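PDB 3IGM: PF14_0633 protein from Plasmodium falciparum, which binds specific DNA sequences through its AP2 domain, crystallised here as a domain-swapped dimer on its cognate DNA, and probably acts as a transcription factor. Local coordinates for residues 15-20 and 32-37. Sequence-based numbering, arbitrary orientation.
Sequences KRMCAW and SRTFHP. With nucleotides of chain B; nucleotides of chain C.
F35 N donates to W20 O over 2.7 Å, and W20 N donates back to F35 O over 3.1 Å. The two bonds make W20 and F35 an antiparallel hydrogen-bonded pair near one end of the hairpin 19-26/29-35, in the three-stranded sheet of the AP2 domain. W20 and F35 point to the same face, CB to CB at 4.3 Å. The second subunit packs there, its K44 O taking W20 NE1 and its A51 touching F35. C18 SG forms a disulfide with C18 SG of that subunit. On the DNA side, A19 CB lies over one face of the H36 imidazole, 3.8 Å from its centroid, offset toward the rim. A water joins the segments, donating to C18 O and bonded to H36 ND1. At the other ring nitrogen, H36 NE2 points to phosphate OP2 of DG2 of chain B at 2.5 Å, a very short hydrogen bond whose exact length is doubtful. T34 N grips OP2 of DC3 of that strand at 2.8 Å. The bend at chi3 of M17 (65°) sets its methyl CE 3.5 Å from T34 OG1 and equally close to C8 of DG2.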
loop_
_atom_site.group_PDB
_atom_site.type_symbol
_atom_site.label_atom_id
_atom_site.label_comp_id
_atom_site.label_asym_id
_atom_site.label_seq_id
_atom_site.Cartn_x
_atom_site.Cartn_y
_atom_site.Cartn_z
ATOM N N LYS A 15 -0.993 -4.636 8.949
ATOM C CA LYS A 15 -1.859 -3.847 8.058
ATOM C C LYS A 15 -1.686 -2.327 8.198
ATOM O O LYS A 15 -1.518 -1.628 7.190
ATOM C CB LYS A 15 -3.332 -4.275 8.193
ATOM C CG LYS A 15 -3.604 -5.656 7.612
ATOM C CD LYS A 15 -5.009 -6.152 7.901
ATOM C CE LYS A 15 -5.269 -7.445 7.130
ATOM N NZ LYS A 15 -6.593 -8.063 7.420
ATOM N N ARG A 16 -1.699 -1.819 9.432
ATOM C CA ARG A 16 -1.429 -0.389 9.664
ATOM C C ARG A 16 -0.122 0.084 9.010
ATOM O O ARG A 16 -0.098 1.136 8.365
ATOM C CB ARG A 16 -1.404 -0.033 11.153
ATOM C CG ARG A 16 -1.212 1.477 11.368
ATOM C CD ARG A 16 -1.183 1.903 12.828
ATOM N NE ARG A 16 0.058 1.596 13.553
ATOM C CZ ARG A 16 1.289 1.944 13.172
ATOM N NH1 ARG A 16 1.500 2.581 12.018
ATOM N NH2 ARG A 16 2.328 1.625 13.939
ATOM N N MET A 17 0.953 -0.694 9.171
ATOM C CA MET A 17 2.271 -0.305 8.655
ATOM C C MET A 17 2.416 -0.598 7.171
ATOM O O MET A 17 3.273 -0.034 6.499
ATOM C CB MET A 17 3.387 -1.022 9.419
ATOM C CG MET A 17 3.429 -0.719 10.913
ATOM S SD MET A 17 4.681 -1.693 11.773
ATOM C CE MET A 17 6.150 -1.002 11.006
ATOM N N CYS A 18 1.582 -1.494 6.655
ATOM C CA CYS A 18 1.766 -1.969 5.289
ATOM C C CYS A 18 3.190 -2.556 5.146
ATOM O O CYS A 18 3.949 -2.195 4.241
ATOM C CB CYS A 18 1.504 -0.827 4.301
ATOM S SG CYS A 18 1.426 -1.328 2.580
ATOM N N ALA A 19 3.541 -3.458 6.063
ATOM C CA ALA A 19 4.872 -4.070 6.121
ATOM C C ALA A 19 4.790 -5.448 6.761
ATOM O O ALA A 19 3.898 -5.711 7.591
ATOM C CB ALA A 19 5.829 -3.191 6.925
ATOM N N TRP A 20 5.726 -6.313 6.368
ATOM C CA TRP A 20 5.978 -7.582 7.024
ATOM C C TRP A 20 6.872 -7.322 8.216
ATOM O O TRP A 20 7.894 -6.639 8.083
ATOM C CB TRP A 20 6.739 -8.541 6.088
ATOM C CG TRP A 20 6.054 -8.823 4.790
ATOM C CD1 TRP A 20 6.307 -8.239 3.585
ATOM C CD2 TRP A 20 4.995 -9.765 4.574
ATOM N NE1 TRP A 20 5.463 -8.762 2.624
ATOM C CE2 TRP A 20 4.649 -9.699 3.209
ATOM C CE3 TRP A 20 4.304 -10.659 5.408
ATOM C CZ2 TRP A 20 3.635 -10.498 2.648
ATOM C CZ3 TRP A 20 3.289 -11.451 4.847
ATOM C CH2 TRP A 20 2.975 -11.364 3.482
ATOM N N SER A 32 11.061 -7.568 16.980
ATOM C CA SER A 32 10.599 -7.559 15.593
ATOM C C SER A 32 11.471 -6.706 14.684
ATOM O O SER A 32 12.061 -5.717 15.113
ATOM C CB SER A 32 9.135 -7.114 15.507
ATOM O OG SER A 32 8.997 -5.731 15.778
ATOM N N ARG A 33 11.536 -7.106 13.419
ATOM C CA ARG A 33 12.219 -6.347 12.383
ATOM C C ARG A 33 11.231 -6.059 11.249
ATOM O O ARG A 33 10.546 -6.964 10.758
ATOM C CB ARG A 33 13.450 -7.107 11.887
ATOM C CG ARG A 33 14.163 -6.508 10.669
ATOM C CD ARG A 33 15.115 -5.372 11.003
ATOM N NE ARG A 33 16.221 -5.777 11.870
ATOM C CZ ARG A 33 17.476 -5.968 11.464
ATOM N NH1 ARG A 33 17.826 -5.828 10.186
ATOM N NH2 ARG A 33 18.397 -6.299 12.349
ATOM N N THR A 34 11.178 -4.797 10.841
ATOM C CA THR A 34 10.223 -4.329 9.862
ATOM C C THR A 34 10.746 -4.374 8.415
ATOM O O THR A 34 11.850 -3.898 8.124
ATOM C CB THR A 34 9.788 -2.893 10.225
ATOM O OG1 THR A 34 9.083 -2.919 11.483
ATOM C CG2 THR A 34 8.897 -2.318 9.155
ATOM N N PHE A 35 9.927 -4.926 7.520
ATOM C CA PHE A 35 10.248 -5.010 6.093
ATOM C C PHE A 35 9.127 -4.423 5.230
ATOM O O PHE A 35 8.142 -5.111 4.916
ATOM C CB PHE A 35 10.510 -6.469 5.692
ATOM C CG PHE A 35 11.741 -7.061 6.323
ATOM C CD1 PHE A 35 12.978 -7.005 5.659
ATOM C CD2 PHE A 35 11.671 -7.668 7.571
ATOM C CE1 PHE A 35 14.119 -7.549 6.231
ATOM C CE2 PHE A 35 12.808 -8.221 8.160
ATOM C CZ PHE A 35 14.040 -8.161 7.483
ATOM N N HIS A 36 9.273 -3.150 4.868
ATOM C CA HIS A 36 8.344 -2.490 3.946
ATOM C C HIS A 36 8.601 -2.960 2.518
ATOM O O HIS A 36 9.760 -3.218 2.151
ATOM C CB HIS A 36 8.525 -0.969 3.988
ATOM C CG HIS A 36 8.014 -0.338 5.244
ATOM N ND1 HIS A 36 6.681 -0.048 5.442
ATOM C CD2 HIS A 36 8.655 0.047 6.373
ATOM C CE1 HIS A 36 6.524 0.498 6.633
ATOM N NE2 HIS A 36 7.707 0.570 7.217
ATOM N N PRO A 37 7.534 -3.055 1.698
ATOM C CA PRO A 37 7.777 -3.287 0.281
ATOM C C PRO A 37 8.842 -2.328 -0.227
ATOM O O PRO A 37 8.868 -1.138 0.146
ATOM C CB PRO A 37 6.424 -2.986 -0.364
ATOM C CG PRO A 37 5.423 -3.304 0.702
ATOM C CD PRO A 37 6.094 -2.970 2.013
ATOM P P DC B 3 13.311 -1.938 13.217
ATOM O OP1 DC B 3 14.749 -2.152 13.479
ATOM O OP2 DC B 3 12.618 -2.753 12.185
ATOM O "O5'" DC B 3 12.571 -2.087 14.629
ATOM C "C5'" DC B 3 13.018 -1.292 15.730
ATOM C "C4'" DC B 3 12.034 -1.377 16.880
ATOM O "O4'" DC B 3 10.746 -0.899 16.438
ATOM C "C3'" DC B 3 11.757 -2.793 17.377
ATOM O "O3'" DC B 3 12.605 -3.014 18.491
ATOM C "C2'" DC B 3 10.262 -2.804 17.724
ATOM C "C1'" DC B 3 9.793 -1.406 17.347
ATOM N N1 DC B 3 8.484 -1.315 16.654
ATOM C C2 DC B 3 7.387 -0.844 17.402
ATOM O O2 DC B 3 7.538 -0.533 18.598
ATOM N N3 DC B 3 6.194 -0.742 16.780
ATOM C C4 DC B 3 6.055 -1.080 15.488
ATOM N N4 DC B 3 4.833 -0.932 14.949
ATOM C C5 DC B 3 7.160 -1.573 14.713
ATOM C C6 DC B 3 8.347 -1.678 15.334
ATOM P P DG B 2 9.558 2.411 9.268
ATOM O OP1 DG B 2 10.429 2.250 8.079
ATOM O OP2 DG B 2 8.219 1.778 9.314
ATOM O "O5'" DG B 2 10.335 1.886 10.553
ATOM C "C5'" DG B 2 11.669 2.271 10.837
ATOM C "C4'" DG B 2 12.047 1.640 12.158
ATOM O "O4'" DG B 2 11.136 2.100 13.190
ATOM C "C3'" DG B 2 11.978 0.113 12.168
ATOM O "O3'" DG B 2 13.101 -0.388 12.894
ATOM C "C2'" DG B 2 10.652 -0.217 12.858
ATOM C "C1'" DG B 2 10.389 1.016 13.724
ATOM N N9 DG B 2 8.976 1.389 13.770
ATOM C C8 DG B 2 8.065 1.307 12.748
ATOM N N7 DG B 2 6.871 1.710 13.074
ATOM C C5 DG B 2 6.998 2.087 14.405
ATOM C C6 DG B 2 6.021 2.593 15.292
ATOM O O6 DG B 2 4.834 2.818 15.041
ATOM N N1 DG B 2 6.544 2.857 16.557
ATOM C C2 DG B 2 7.858 2.632 16.924
ATOM N N2 DG B 2 8.192 2.922 18.188
ATOM N N3 DG B 2 8.791 2.141 16.103
ATOM C C4 DG B 2 8.286 1.887 14.856
ATOM P P DA C 4 -3.207 -6.600 11.674
ATOM O OP1 DA C 4 -4.285 -7.040 10.765
ATOM O OP2 DA C 4 -2.081 -5.800 11.144
ATOM O "O5'" DA C 4 -3.824 -5.799 12.919
ATOM C "C5'" DA C 4 -4.578 -6.510 13.933
ATOM C "C4'" DA C 4 -4.717 -5.752 15.245
ATOM O "O4'" DA C 4 -3.616 -6.027 16.147
ATOM C "C3'" DA C 4 -4.751 -4.239 15.174
ATOM O "O3'" DA C 4 -5.576 -3.810 16.250
ATOM C "C2'" DA C 4 -3.287 -3.832 15.362
ATOM C "C1'" DA C 4 -2.824 -4.868 16.381
ATOM N N9 DA C 4 -1.437 -5.302 16.254
ATOM C C8 DA C 4 -0.836 -5.732 15.094
ATOM N N7 DA C 4 0.412 -6.094 15.255
ATOM C C5 DA C 4 0.664 -5.909 16.605
ATOM C C6 DA C 4 1.815 -6.119 17.398
ATOM N N6 DA C 4 2.978 -6.581 16.909
ATOM N N1 DA C 4 1.738 -5.840 18.721
ATOM C C2 DA C 4 0.571 -5.371 19.212
ATOM N N3 DA C 4 -0.572 -5.136 18.566
ATOM C C4 DA C 4 -0.472 -5.428 17.249
HETATM O O HOH W 1 5.075 -0.035 3.438
#